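Local coordinates for protein PlaB phospholipase (Legionella pneumophila, PDB 6ZTI) that probably hydrolyses phospholipids as a virulence-associated alpha/beta hydrolase whose activity is controlled by NAD(H)-mediated assembly into tetramers, at residues I19-W24 with C96-T101; H125-A130 with Y191-T196; A225-Y230 with M256-L261; P262-S267 with T284-I289. All blocks are in the same frame, centred on the assembly; numbering follows the deposited sequence.

Contact 1. Residues I19-W24 with C96-T101; sequences IFVHGW and CITHST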
loop_
_atom_site.group_PDB
_atom_site.type_symbol
_atom_site.label_atom_id
_atom_site.label_comp_id
_atom_site.label_asym_id
_atom_site.label_seq_id
_atom_site.Cartn_x
_atom_site.Cartn_y
_atom_site.Cartn_z
ATOM N N ILE B 19 20.113 34.087 -19.600
ATOM C CA ILE B 19 19.758 32.690 -19.807
ATOM C C ILE B 19 18.313 32.508 -19.360
ATOM O O ILE B 19 17.981 32.777 -18.199
ATOM C CB ILE B 19 20.680 31.732 -19.032
ATOM C CG1 ILE B 19 22.144 31.942 -19.429
ATOM C CG2 ILE B 19 20.275 30.293 -19.291
ATOM C CD1 ILE B 19 23.118 31.160 -18.564
ATOM N N PHE B 20 17.462 32.046 -20.271
ATOM C CA PHE B 20 16.081 31.717 -19.950
ATOM C C PHE B 20 15.979 30.281 -19.453
ATOM O O PHE B 20 16.688 29.396 -19.940
ATOM C CB PHE B 20 15.196 31.913 -21.181
ATOM C CG PHE B 20 14.956 33.358 -21.525
ATOM C CD1 PHE B 20 15.859 34.050 -22.318
ATOM C CD2 PHE B 20 13.838 34.029 -21.037
ATOM C CE1 PHE B 20 15.653 35.377 -22.626
ATOM C CE2 PHE B 20 13.629 35.356 -21.341
ATOM C CZ PHE B 20 14.537 36.036 -22.139
ATOM N N VAL B 21 15.090 30.050 -18.482
ATOM C CA VAL B 21 14.917 28.730 -17.876
ATOM C C VAL B 21 13.432 28.483 -17.635
ATOM O O VAL B 21 12.781 29.248 -16.916
ATOM C CB VAL B 21 15.698 28.594 -16.555
ATOM C CG1 VAL B 21 15.563 27.189 -15.988
ATOM C CG2 VAL B 21 17.140 28.933 -16.761
ATOM N N HIS B 22 12.906 27.388 -18.187
ATOM C CA HIS B 22 11.468 27.197 -18.278
ATOM C C HIS B 22 10.923 26.412 -17.077
ATOM O O HIS B 22 11.620 26.170 -16.087
ATOM C CB HIS B 22 11.125 26.522 -19.605
ATOM C CG HIS B 22 11.792 25.197 -19.810
ATOM N ND1 HIS B 22 11.356 24.040 -19.197
ATOM C CD2 HIS B 22 12.852 24.841 -20.577
ATOM C CE1 HIS B 22 12.122 23.031 -19.571
ATOM N NE2 HIS B 22 13.036 23.489 -20.411
ATOM N N GLY B 23 9.657 26.000 -17.164
ATOM C CA GLY B 23 8.978 25.307 -16.097
ATOM C C GLY B 23 8.767 23.840 -16.420
ATOM O O GLY B 23 9.337 23.309 -17.370
ATOM N N TRP B 24 7.900 23.199 -15.629
ATOM C CA TRP B 24 7.720 21.764 -15.739
ATOM C C TRP B 24 6.715 21.417 -16.831
ATOM O O TRP B 24 5.856 22.221 -17.202
ATOM C CB TRP B 24 7.275 21.157 -14.403
ATOM C CG TRP B 24 6.041 21.749 -13.745
ATOM C CD1 TRP B 24 5.829 23.057 -13.391
ATOM C CD2 TRP B 24 4.879 21.031 -13.309
ATOM N NE1 TRP B 24 4.601 23.195 -12.786
ATOM C CE2 TRP B 24 4.001 21.967 -12.720
ATOM C CE3 TRP B 24 4.492 19.691 -13.366
ATOM C CZ2 TRP B 24 2.762 21.603 -12.200
ATOM C CZ3 TRP B 24 3.255 19.332 -12.846
ATOM C CH2 TRP B 24 2.408 20.285 -12.275
ATOM N N CYS B 96 19.610 35.034 -14.960
ATOM C CA CYS B 96 18.659 33.969 -15.248
ATOM C C CYS B 96 17.256 34.535 -15.156
ATOM O O CYS B 96 16.906 35.170 -14.160
ATOM C CB CYS B 96 18.786 32.792 -14.277
ATOM S SG CYS B 96 20.124 31.681 -14.667
ATOM N N ILE B 97 16.474 34.327 -16.202
ATOM C CA ILE B 97 15.051 34.602 -16.186
ATOM C C ILE B 97 14.367 33.244 -16.191
ATOM O O ILE B 97 14.475 32.490 -17.164
ATOM C CB ILE B 97 14.622 35.464 -17.379
ATOM C CG1 ILE B 97 15.355 36.815 -17.353
ATOM C CG2 ILE B 97 13.131 35.655 -17.370
ATOM C CD1 ILE B 97 15.263 37.585 -18.665
ATOM N N THR B 98 13.692 32.914 -15.100
ATOM C CA THR B 98 13.118 31.594 -14.907
ATOM C C THR B 98 11.599 31.679 -14.845
ATOM O O THR B 98 11.026 32.727 -14.545
ATOM C CB THR B 98 13.650 30.956 -13.613
ATOM O OG1 THR B 98 13.008 31.566 -12.490
ATOM C CG2 THR B 98 15.177 31.148 -13.474
ATOM N N HIS B 99 10.952 30.552 -15.130
ATOM C CA HIS B 99 9.510 30.419 -15.023
ATOM C C HIS B 99 9.214 29.125 -14.284
ATOM O O HIS B 99 9.870 28.102 -14.508
ATOM C CB HIS B 99 8.831 30.431 -16.411
ATOM C CG HIS B 99 7.336 30.308 -16.365
ATOM N ND1 HIS B 99 6.657 29.293 -17.001
ATOM C CD2 HIS B 99 6.391 31.073 -15.765
ATOM C CE1 HIS B 99 5.359 29.432 -16.791
ATOM N NE2 HIS B 99 5.170 30.507 -16.045
ATOM N N SER B 100 8.256 29.196 -13.364
ATOM C CA SER B 100 7.746 28.027 -12.660
ATOM C C SER B 100 8.897 27.279 -11.990
ATOM O O SER B 100 9.596 27.861 -11.152
ATOM C CB SER B 100 6.929 27.205 -13.666
ATOM O OG SER B 100 6.344 26.075 -13.061
ATOM N N THR B 101 9.109 26.006 -12.313
ATOM C CA THR B 101 10.116 25.214 -11.615
ATOM C C THR B 101 11.528 25.725 -11.846
ATOM O O THR B 101 12.423 25.418 -11.051
ATOM C CB THR B 101 10.028 23.747 -12.058
ATOM O OG1 THR B 101 8.657 23.368 -12.188
ATOM C CG2 THR B 101 10.691 22.836 -11.031
HETATM O O HOH W 1 7.779 27.529 -18.600
HETATM O O HOH W 2 4.767 25.830 -10.750
#
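F20 and I97 lie side by side on one face of the sheet and point the same way, with CE2 of F20 3.8 Å from CD1 of I97. They belong to two adjacent parallel strands, 16-21 and 93-99, stitched by three backbone bonds: I97 N to I19 O at 2.9 Å, V21 N to I97 O at 2.8 Å, and H99 N to V21 O at 2.9 Å. On the other face V21 sets CB against CG2 of T98. This end is closely packed and buried: L39 of helix 35-44 covers both F20 and I97, while I470 and F468 of a second subunit rest on I19 and V21.

Beyond V21 and H99 the ladder stops and water enters. One water accepts from G23 N at 2.8 Å and also bonds ND1 of H99, lying in the plane of that ring. W24, partly exposed, has its CG in the crowded position between backbone N and carbonyl carbon (chi1 54°), which puts CG 3.4 Å from OG1 of T101; the two side chains cross at about a right angle. S100 OG sits in the plane of the indole at its edge, 3.1 Å from W24 CD1, and makes no direct bond to NE1. A second water, 2.8 Å from S100 OG, takes only a weak bond from W24 NE1.

S100 turns sharply between strand 93-99 and helix 102-114, with phi 55° and psi -121°, the strained geometry of the nucleophile elbow in alpha/beta hydrolases. Its OG also has a weak hydrogen bond with NE2 of H266, so the chemistry is consistent with S100 as the nucleophile.

Contact 2. Residues H125-A130 with Y191-T196; sequences HLIMLA and YSFVLT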
loop_
_atom_site.group_PDB
_atom_site.type_symbol
_atom_site.label_atom_id
_atom_site.label_comp_id
_atom_site.label_asym_id
_atom_site.label_seq_id
_atom_site.Cartn_x
_atom_site.Cartn_y
_atom_site.Cartn_z
ATOM N N HIS B 125 21.924 38.347 -11.703
ATOM C CA HIS B 125 20.509 38.622 -11.506
ATOM C C HIS B 125 19.735 37.316 -11.587
ATOM O O HIS B 125 20.000 36.477 -12.454
ATOM C CB HIS B 125 19.946 39.593 -12.563
ATOM C CG HIS B 125 20.584 40.952 -12.561
ATOM N ND1 HIS B 125 21.887 41.167 -12.953
ATOM C CD2 HIS B 125 20.085 42.169 -12.241
ATOM C CE1 HIS B 125 22.169 42.455 -12.861
ATOM N NE2 HIS B 125 21.090 43.086 -12.435
ATOM N N LEU B 126 18.785 37.153 -10.678
ATOM C CA LEU B 126 17.856 36.026 -10.687
ATOM C C LEU B 126 16.453 36.610 -10.707
ATOM O O LEU B 126 16.010 37.214 -9.725
ATOM C CB LEU B 126 18.066 35.111 -9.485
ATOM C CG LEU B 126 17.051 33.970 -9.344
ATOM C CD1 LEU B 126 16.958 33.166 -10.637
ATOM C CD2 LEU B 126 17.408 33.063 -8.181
ATOM N N ILE B 127 15.775 36.455 -11.841
ATOM C CA ILE B 127 14.433 36.973 -12.053
ATOM C C ILE B 127 13.521 35.763 -12.192
ATOM O O ILE B 127 13.513 35.100 -13.231
ATOM C CB ILE B 127 14.358 37.883 -13.284
ATOM C CG1 ILE B 127 15.386 39.010 -13.163
ATOM C CG2 ILE B 127 12.938 38.441 -13.440
ATOM C CD1 ILE B 127 15.545 39.852 -14.423
ATOM N N MET B 128 12.762 35.471 -11.139
ATOM C CA MET B 128 11.882 34.311 -11.080
ATOM C C MET B 128 10.460 34.737 -11.399
ATOM O O MET B 128 9.907 35.600 -10.713
ATOM C CB MET B 128 11.933 33.675 -9.690
ATOM C CG MET B 128 13.223 32.921 -9.403
ATOM S SD MET B 128 13.322 32.478 -7.665
ATOM C CE MET B 128 13.836 34.048 -6.974
ATOM N N LEU B 129 9.870 34.128 -12.431
ATOM C CA LEU B 129 8.493 34.381 -12.832
ATOM C C LEU B 129 7.609 33.239 -12.339
ATOM O O LEU B 129 7.829 32.072 -12.694
ATOM C CB LEU B 129 8.380 34.522 -14.351
ATOM C CG LEU B 129 9.369 35.464 -15.049
ATOM C CD1 LEU B 129 9.222 35.449 -16.578
ATOM C CD2 LEU B 129 9.206 36.889 -14.535
ATOM N N ALA B 130 6.611 33.580 -11.521
ATOM C CA ALA B 130 5.689 32.626 -10.906
ATOM C C ALA B 130 6.411 31.361 -10.450
ATOM O O ALA B 130 5.976 30.252 -10.784
ATOM C CB ALA B 130 4.568 32.262 -11.876
ATOM N N TYR B 191 21.332 40.094 -7.428
ATOM C CA TYR B 191 20.071 40.819 -7.360
ATOM C C TYR B 191 18.971 39.854 -7.766
ATOM O O TYR B 191 18.887 39.449 -8.930
ATOM C CB TYR B 191 20.119 42.065 -8.241
ATOM C CG TYR B 191 21.164 43.030 -7.739
ATOM C CD1 TYR B 191 21.029 43.643 -6.498
ATOM C CD2 TYR B 191 22.305 43.307 -8.487
ATOM C CE1 TYR B 191 22.011 44.522 -6.014
ATOM C CE2 TYR B 191 23.260 44.155 -8.021
ATOM C CZ TYR B 191 23.121 44.766 -6.787
ATOM O OH TYR B 191 24.095 45.628 -6.335
ATOM N N SER B 192 18.158 39.458 -6.786
ATOM C CA SER B 192 17.125 38.453 -6.946
ATOM C C SER B 192 15.736 39.080 -6.889
ATOM O O SER B 192 15.484 39.991 -6.092
ATOM C CB SER B 192 17.269 37.401 -5.848
ATOM O OG SER B 192 16.399 36.322 -6.100
ATOM N N PHE B 193 14.825 38.580 -7.726
ATOM C CA PHE B 193 13.480 39.136 -7.828
ATOM C C PHE B 193 12.469 38.022 -8.060
ATOM O O PHE B 193 12.752 37.042 -8.759
ATOM C CB PHE B 193 13.346 40.140 -8.993
ATOM C CG PHE B 193 14.506 41.075 -9.138
ATOM C CD1 PHE B 193 15.714 40.629 -9.658
ATOM C CD2 PHE B 193 14.384 42.412 -8.791
ATOM C CE1 PHE B 193 16.779 41.490 -9.796
ATOM C CE2 PHE B 193 15.453 43.285 -8.942
ATOM C CZ PHE B 193 16.650 42.823 -9.442
ATOM N N VAL B 194 11.271 38.199 -7.504
ATOM C CA VAL B 194 10.133 37.334 -7.788
ATOM C C VAL B 194 9.028 38.180 -8.394
ATOM O O VAL B 194 8.633 39.204 -7.824
ATOM C CB VAL B 194 9.630 36.607 -6.534
ATOM C CG1 VAL B 194 8.286 35.923 -6.830
ATOM C CG2 VAL B 194 10.700 35.590 -6.059
ATOM N N LEU B 195 8.563 37.787 -9.563
ATOM C CA LEU B 195 7.388 38.394 -10.160
ATOM C C LEU B 195 6.349 37.312 -10.384
ATOM O O LEU B 195 6.681 36.206 -10.806
ATOM C CB LEU B 195 7.739 39.083 -11.477
ATOM C CG LEU B 195 8.820 40.169 -11.429
ATOM C CD1 LEU B 195 9.183 40.637 -12.841
ATOM C CD2 LEU B 195 8.378 41.353 -10.619
ATOM N N THR B 196 5.094 37.610 -10.077
ATOM C CA THR B 196 4.049 36.648 -10.390
ATOM C C THR B 196 2.739 37.389 -10.605
ATOM O O THR B 196 2.651 38.609 -10.441
ATOM C CB THR B 196 3.923 35.594 -9.289
ATOM O OG1 THR B 196 3.136 34.496 -9.765
ATOM C CG2 THR B 196 3.285 36.204 -8.104
#
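F193 overlaps I127 obliquely, CD1 of its ring 3.9 Å from CG1 of the isoleucine, and turns its edge to the carbonyl oxygen of L126. The two residues pair across neighbouring parallel strands, 123-129 and 191-197, in the central sheet of the alpha/beta hydrolase fold. Five backbone bonds alternate between the strands without a break; that from M128 N to F193 O, 2.9 Å, is nearly straight at 173°.

The face that carries F193 also holds H125 with Y191 and L129 with L195. The H125 and Y191 rings meet obliquely, planes 49° apart, with Y191 CD2 over one face of the imidazole. NE2 of H125 is hydrogen-bonded to V297 O, which anchors that ring. L129 and L195 run side by side, CD2 of the first 4.0 Å from CB of the second. Helix 286-296 covers this face through I291, C294 and L295, all touching I127.

On the opposite face, M128 bends at its last torsion (chi3 -79°), bringing CE to 3.6 Å from CG2 of V194. The same methyl lies 3.5 Å from OG of S192, a buried hydroxyl with no hydrogen-bond partner in the model. Helix 102-114 packs on L126 here.

At the C-terminal end A130 N still bonds L195 O at 2.7 Å, and OG1 of T196 touches CB of A130 at 3.4 Å.

Contact 3. Residues A225-Y230 with M256-L261; sequences ATNMNY and MAFGVL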
loop_
_atom_site.group_PDB
_atom_site.type_symbol
_atom_site.label_atom_id
_atom_site.label_comp_id
_atom_site.label_asym_id
_atom_site.label_seq_id
_atom_site.Cartn_x
_atom_site.Cartn_y
_atom_site.Cartn_z
ATOM N N ALA B 225 3.094 31.087 -2.307
ATOM C CA ALA B 225 4.124 30.083 -2.541
ATOM C C ALA B 225 5.226 30.551 -3.479
ATOM O O ALA B 225 6.204 29.815 -3.663
ATOM C CB ALA B 225 3.519 28.807 -3.107
ATOM N N THR B 226 5.108 31.740 -4.081
ATOM C CA THR B 226 6.203 32.255 -4.896
ATOM C C THR B 226 7.182 33.102 -4.090
ATOM O O THR B 226 8.340 33.248 -4.492
ATOM C CB THR B 226 5.701 33.117 -6.065
ATOM O OG1 THR B 226 5.182 34.365 -5.580
ATOM C CG2 THR B 226 4.642 32.420 -6.883
ATOM N N ASN B 227 6.734 33.660 -2.973
ATOM C CA ASN B 227 7.451 34.727 -2.297
ATOM C C ASN B 227 8.663 34.181 -1.553
ATOM O O ASN B 227 8.535 33.289 -0.708
ATOM C CB ASN B 227 6.510 35.433 -1.329
ATOM C CG ASN B 227 6.948 36.834 -1.009
ATOM O OD1 ASN B 227 8.111 37.192 -1.163
ATOM N ND2 ASN B 227 6.009 37.640 -0.543
ATOM N N MET B 228 9.834 34.742 -1.834
ATOM C CA MET B 228 11.029 34.368 -1.083
ATOM C C MET B 228 11.192 35.146 0.214
ATOM O O MET B 228 12.207 34.973 0.895
ATOM C CB MET B 228 12.262 34.548 -1.962
ATOM C CG MET B 228 12.331 33.516 -3.049
ATOM S SD MET B 228 12.521 31.842 -2.429
ATOM C CE MET B 228 14.080 32.007 -1.552
ATOM N N ASN B 229 10.235 35.999 0.562
ATOM C CA ASN B 229 10.169 36.633 1.876
ATOM C C ASN B 229 9.304 35.725 2.739
ATOM O O ASN B 229 8.084 35.684 2.577
ATOM C CB ASN B 229 9.575 38.040 1.789
ATOM C CG ASN B 229 10.389 38.977 0.903
ATOM O OD1 ASN B 229 11.515 39.351 1.234
ATOM N ND2 ASN B 229 9.810 39.380 -0.210
ATOM N N TYR B 230 9.933 34.949 3.623
ATOM C CA TYR B 230 9.196 34.044 4.495
ATOM C C TYR B 230 9.967 33.879 5.797
ATOM O O TYR B 230 11.147 34.222 5.895
ATOM C CB TYR B 230 8.969 32.677 3.840
ATOM C CG TYR B 230 10.243 32.004 3.356
ATOM C CD1 TYR B 230 10.741 32.277 2.094
ATOM C CD2 TYR B 230 10.941 31.094 4.147
ATOM C CE1 TYR B 230 11.888 31.684 1.629
ATOM C CE2 TYR B 230 12.105 30.480 3.672
ATOM C CZ TYR B 230 12.567 30.795 2.408
ATOM O OH TYR B 230 13.712 30.248 1.889
ATOM N N MET B 256 13.621 40.307 -0.288
ATOM C CA MET B 256 13.751 40.114 -1.724
ATOM C C MET B 256 12.627 40.847 -2.442
ATOM O O MET B 256 11.472 40.821 -2.002
ATOM C CB MET B 256 13.715 38.621 -2.096
ATOM C CG MET B 256 14.019 38.352 -3.573
ATOM S SD MET B 256 14.141 36.600 -4.064
ATOM C CE MET B 256 15.551 36.076 -3.080
ATOM N N ALA B 257 12.974 41.489 -3.555
ATOM C CA ALA B 257 11.983 42.143 -4.396
ATOM C C ALA B 257 10.847 41.183 -4.727
ATOM O O ALA B 257 11.071 40.008 -5.029
ATOM C CB ALA B 257 12.644 42.643 -5.686
ATOM N N PHE B 258 9.619 41.688 -4.657
ATOM C CA PHE B 258 8.436 40.855 -4.830
ATOM C C PHE B 258 7.330 41.705 -5.418
ATOM O O PHE B 258 6.927 42.705 -4.818
ATOM C CB PHE B 258 7.991 40.238 -3.496
ATOM C CG PHE B 258 6.717 39.446 -3.588
ATOM C CD1 PHE B 258 6.686 38.254 -4.280
ATOM C CD2 PHE B 258 5.548 39.898 -2.990
ATOM C CE1 PHE B 258 5.526 37.528 -4.382
ATOM C CE2 PHE B 258 4.397 39.178 -3.081
ATOM C CZ PHE B 258 4.384 37.984 -3.783
ATOM N N GLY B 259 6.825 41.293 -6.567
ATOM C CA GLY B 259 5.751 42.009 -7.221
ATOM C C GLY B 259 4.695 41.056 -7.721
ATOM O O GLY B 259 5.005 40.014 -8.299
ATOM N N VAL B 260 3.440 41.414 -7.484
ATOM C CA VAL B 260 2.291 40.749 -8.083
ATOM C C VAL B 260 1.812 41.650 -9.219
ATOM O O VAL B 260 1.278 42.738 -8.984
ATOM C CB VAL B 260 1.183 40.486 -7.055
ATOM C CG1 VAL B 260 0.001 39.792 -7.694
ATOM C CG2 VAL B 260 1.708 39.646 -5.869
ATOM N N LEU B 261 2.031 41.228 -10.415
ATOM C CA LEU B 261 1.722 42.002 -11.611
ATOM C C LEU B 261 0.270 41.801 -12.038
ATOM O O LEU B 261 -0.308 40.736 -11.809
ATOM C CB LEU B 261 2.636 41.586 -12.754
ATOM C CG LEU B 261 4.140 41.679 -12.493
ATOM C CD1 LEU B 261 4.940 41.331 -13.772
ATOM C CD2 LEU B 261 4.504 43.065 -11.991
HETATM O O HOH W 3 10.058 37.526 -2.908
#
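N229 grips the backbone of M256 at two points with its amide. OD1 accepts from M256 N at 2.8 Å (N-H...O angle 159°), and ND2 donates to M256 O, also at 2.8 Å, in the amide plane and on a lone pair of that carbonyl. Beside this pair, N227 spreads its own amide over one face of the F258 ring. The planes are only 13° apart, and ND2 stands above the ring centre, 3.4 Å from CD2. T226 comes to the same ring from the edge, OG1 3.4 Å from CE1. M228 and M256 run alongside each other, CB of M228 3.5 Å from SD of M256.

The two asparagines are also tied to each other. N227 CG is anti to its backbone N (chi1 -157°), which carries CG over the F258 ring, 3.6 Å from CD1. OD1 of N227 accepts from N229 N at 3.0 Å and from N229 ND2. A water adds a third donor to that oxygen and accepts from M228 N. ND2 of N227 is tied to N450 O, which should fix the flip of the stacked amide. Further out, T226 OG1 is bonded to V223 O, and W180 of helix 171-180 packs on both methionines.

The bond from N229 N to N227 OD1 defines an Asx turn, which here leads from helix 223-226 toward strand 231-238 and lies against the outermost strand, 257-261, of the parallel alpha/beta hydrolase sheet.

Contact 4. Residues P262-S267 with T284-I289; sequences PGLSHS and THPTAI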
loop_
_atom_site.group_PDB
_atom_site.type_symbol
_atom_site.label_atom_id
_atom_site.label_comp_id
_atom_site.label_asym_id
_atom_site.label_seq_id
_atom_site.Cartn_x
_atom_site.Cartn_y
_atom_site.Cartn_z
ATOM N N PRO B 262 -0.337 42.798 -12.689
ATOM C CA PRO B 262 -1.766 42.710 -13.022
ATOM C C PRO B 262 -2.064 41.908 -14.280
ATOM O O PRO B 262 -1.387 42.035 -15.305
ATOM C CB PRO B 262 -2.161 44.180 -13.226
ATOM C CG PRO B 262 -0.923 44.796 -13.786
ATOM C CD PRO B 262 0.217 44.122 -13.022
ATOM N N GLY B 263 -3.121 41.102 -14.193
ATOM C CA GLY B 263 -3.755 40.507 -15.356
ATOM C C GLY B 263 -3.062 39.303 -15.937
ATOM O O GLY B 263 -3.286 38.973 -17.106
ATOM N N LEU B 264 -2.246 38.614 -15.156
ATOM C CA LEU B 264 -1.345 37.593 -15.672
ATOM C C LEU B 264 -1.575 36.260 -14.973
ATOM O O LEU B 264 -1.652 36.204 -13.739
ATOM C CB LEU B 264 0.103 38.049 -15.500
ATOM C CG LEU B 264 0.539 39.301 -16.271
ATOM C CD1 LEU B 264 1.981 39.583 -15.964
ATOM C CD2 LEU B 264 0.353 39.121 -17.763
ATOM N N SER B 265 -1.671 35.187 -15.765
ATOM C CA SER B 265 -1.852 33.829 -15.275
ATOM C C SER B 265 -0.532 33.080 -15.395
ATOM O O SER B 265 0.498 33.648 -15.752
ATOM C CB SER B 265 -2.952 33.111 -16.053
ATOM O OG SER B 265 -2.566 32.922 -17.411
ATOM N N HIS B 266 -0.556 31.777 -15.123
ATOM C CA HIS B 266 0.690 31.018 -15.167
ATOM C C HIS B 266 1.171 30.792 -16.595
ATOM O O HIS B 266 2.365 30.942 -16.883
ATOM C CB HIS B 266 0.516 29.676 -14.462
ATOM C CG HIS B 266 1.812 29.014 -14.093
ATOM N ND1 HIS B 266 2.643 29.501 -13.106
ATOM C CD2 HIS B 266 2.412 27.898 -14.573
ATOM C CE1 HIS B 266 3.699 28.715 -12.994
ATOM N NE2 HIS B 266 3.579 27.730 -13.866
ATOM N N SER B 267 0.258 30.433 -17.499
ATOM C CA SER B 267 0.594 29.883 -18.796
ATOM C C SER B 267 -0.382 30.398 -19.838
ATOM O O SER B 267 -1.361 31.085 -19.527
ATOM C CB SER B 267 0.559 28.349 -18.750
ATOM O OG SER B 267 1.504 27.864 -17.825
ATOM N N THR B 284 4.123 47.234 -23.714
ATOM C CA THR B 284 3.035 47.500 -22.787
ATOM C C THR B 284 2.750 46.319 -21.877
ATOM O O THR B 284 1.745 46.319 -21.165
ATOM C CB THR B 284 1.767 47.860 -23.556
ATOM O OG1 THR B 284 1.543 46.884 -24.581
ATOM C CG2 THR B 284 1.902 49.234 -24.184
ATOM N N HIS B 285 3.597 45.312 -21.905
ATOM C CA HIS B 285 3.373 44.084 -21.167
ATOM C C HIS B 285 4.001 44.203 -19.785
ATOM O O HIS B 285 5.196 44.498 -19.693
ATOM C CB HIS B 285 3.986 42.911 -21.915
ATOM C CG HIS B 285 3.466 41.579 -21.479
ATOM N ND1 HIS B 285 3.724 41.054 -20.233
ATOM C CD2 HIS B 285 2.702 40.665 -22.123
ATOM C CE1 HIS B 285 3.139 39.875 -20.128
ATOM N NE2 HIS B 285 2.518 39.613 -21.263
ATOM N N PRO B 286 3.255 43.988 -18.697
ATOM C CA PRO B 286 3.867 44.180 -17.370
ATOM C C PRO B 286 5.115 43.353 -17.157
ATOM O O PRO B 286 6.089 43.868 -16.604
ATOM C CB PRO B 286 2.751 43.772 -16.398
ATOM C CG PRO B 286 1.495 43.887 -17.178
ATOM C CD PRO B 286 1.842 43.570 -18.595
ATOM N N THR B 287 5.115 42.080 -17.566
ATOM C CA THR B 287 6.285 41.235 -17.346
ATOM C C THR B 287 7.516 41.823 -18.026
ATOM O O THR B 287 8.579 41.954 -17.413
ATOM C CB THR B 287 6.031 39.820 -17.871
ATOM O OG1 THR B 287 4.815 39.304 -17.325
ATOM C CG2 THR B 287 7.181 38.897 -17.491
ATOM N N ALA B 288 7.388 42.170 -19.307
ATOM C CA ALA B 288 8.528 42.689 -20.055
ATOM C C ALA B 288 9.031 43.994 -19.451
ATOM O O ALA B 288 10.244 44.197 -19.304
ATOM C CB ALA B 288 8.135 42.890 -21.516
ATOM N N ILE B 289 8.106 44.886 -19.089
ATOM C CA ILE B 289 8.483 46.186 -18.549
ATOM C C ILE B 289 9.237 46.028 -17.240
ATOM O O ILE B 289 10.231 46.720 -16.996
ATOM C CB ILE B 289 7.234 47.073 -18.379
ATOM C CG1 ILE B 289 6.711 47.543 -19.752
ATOM C CG2 ILE B 289 7.550 48.277 -17.479
ATOM C CD1 ILE B 289 5.251 47.949 -19.739
#
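P262 meets P286 where the loop leaves strand 257-261: CD of P262 is 4.2 Å from CB of P286, and the carbonyl oxygen of P262 is 3.9 Å from CG of P286. P262 is exposed, so this is the outer margin of the contact. G263 turns the chain with a positive phi, and its N bonds OE2 of E321.

L264 follows as the main inward contact, and its two methyls divide the work at the end of the branch. With chi2 extended at 180°, CD1 reaches toward the start of helix 286-296, 3.2 Å from OG1 of T287 and 4.3 Å from CB of P286. CD2 approaches the imidazole of H285 obliquely, 3.7 Å from CE1. Both polar groups beside it have partners of their own: T287 OG1 is hydrogen-bonded to I273 O, and H285 NE2 to S276 OG.

After L264 the loop leaves the helix. The backbone of S265 pairs with I271, and the ring of H266 meets that of H99.

H285 occupies the N-cap of the helix and accepts from T287 N through ND1 at 3.2 Å, the donor lying 4° out of the ring plane although the N-H...N angle is only 137°. An accepting ND1 would favour the proton on NE2, facing S276. No hydrogen bond crosses between 262-267 and 284-289; loop and helix are joined by van der Waals contact, mostly of L264 and the two prolines, while the polar groups at the helix start are satisfied by the helix itself and by I273 O and S276 OG.

Contacts 1 and 2 are buried core and lie in one parallel sheet, where strands 93-99 and 123-129 are neighbours, joined by bonds such as T98 O to L129 N. Contact 3 continues that sheet to its outer strand through T196 and L261, but its loop 225-230 is fastened to 256-261 by side-chain amides rather than a backbone ladder. Contact 4 reaches the surface at P262 and joins a loop to a helix by van der Waals contact, with no hydrogen bond between the two segments. A different grouping appears at H266, from the loop of contact 4, which meets H99 and S100 of contact 1 although the centres of contacts 1 and 4 are about 15 Å apart.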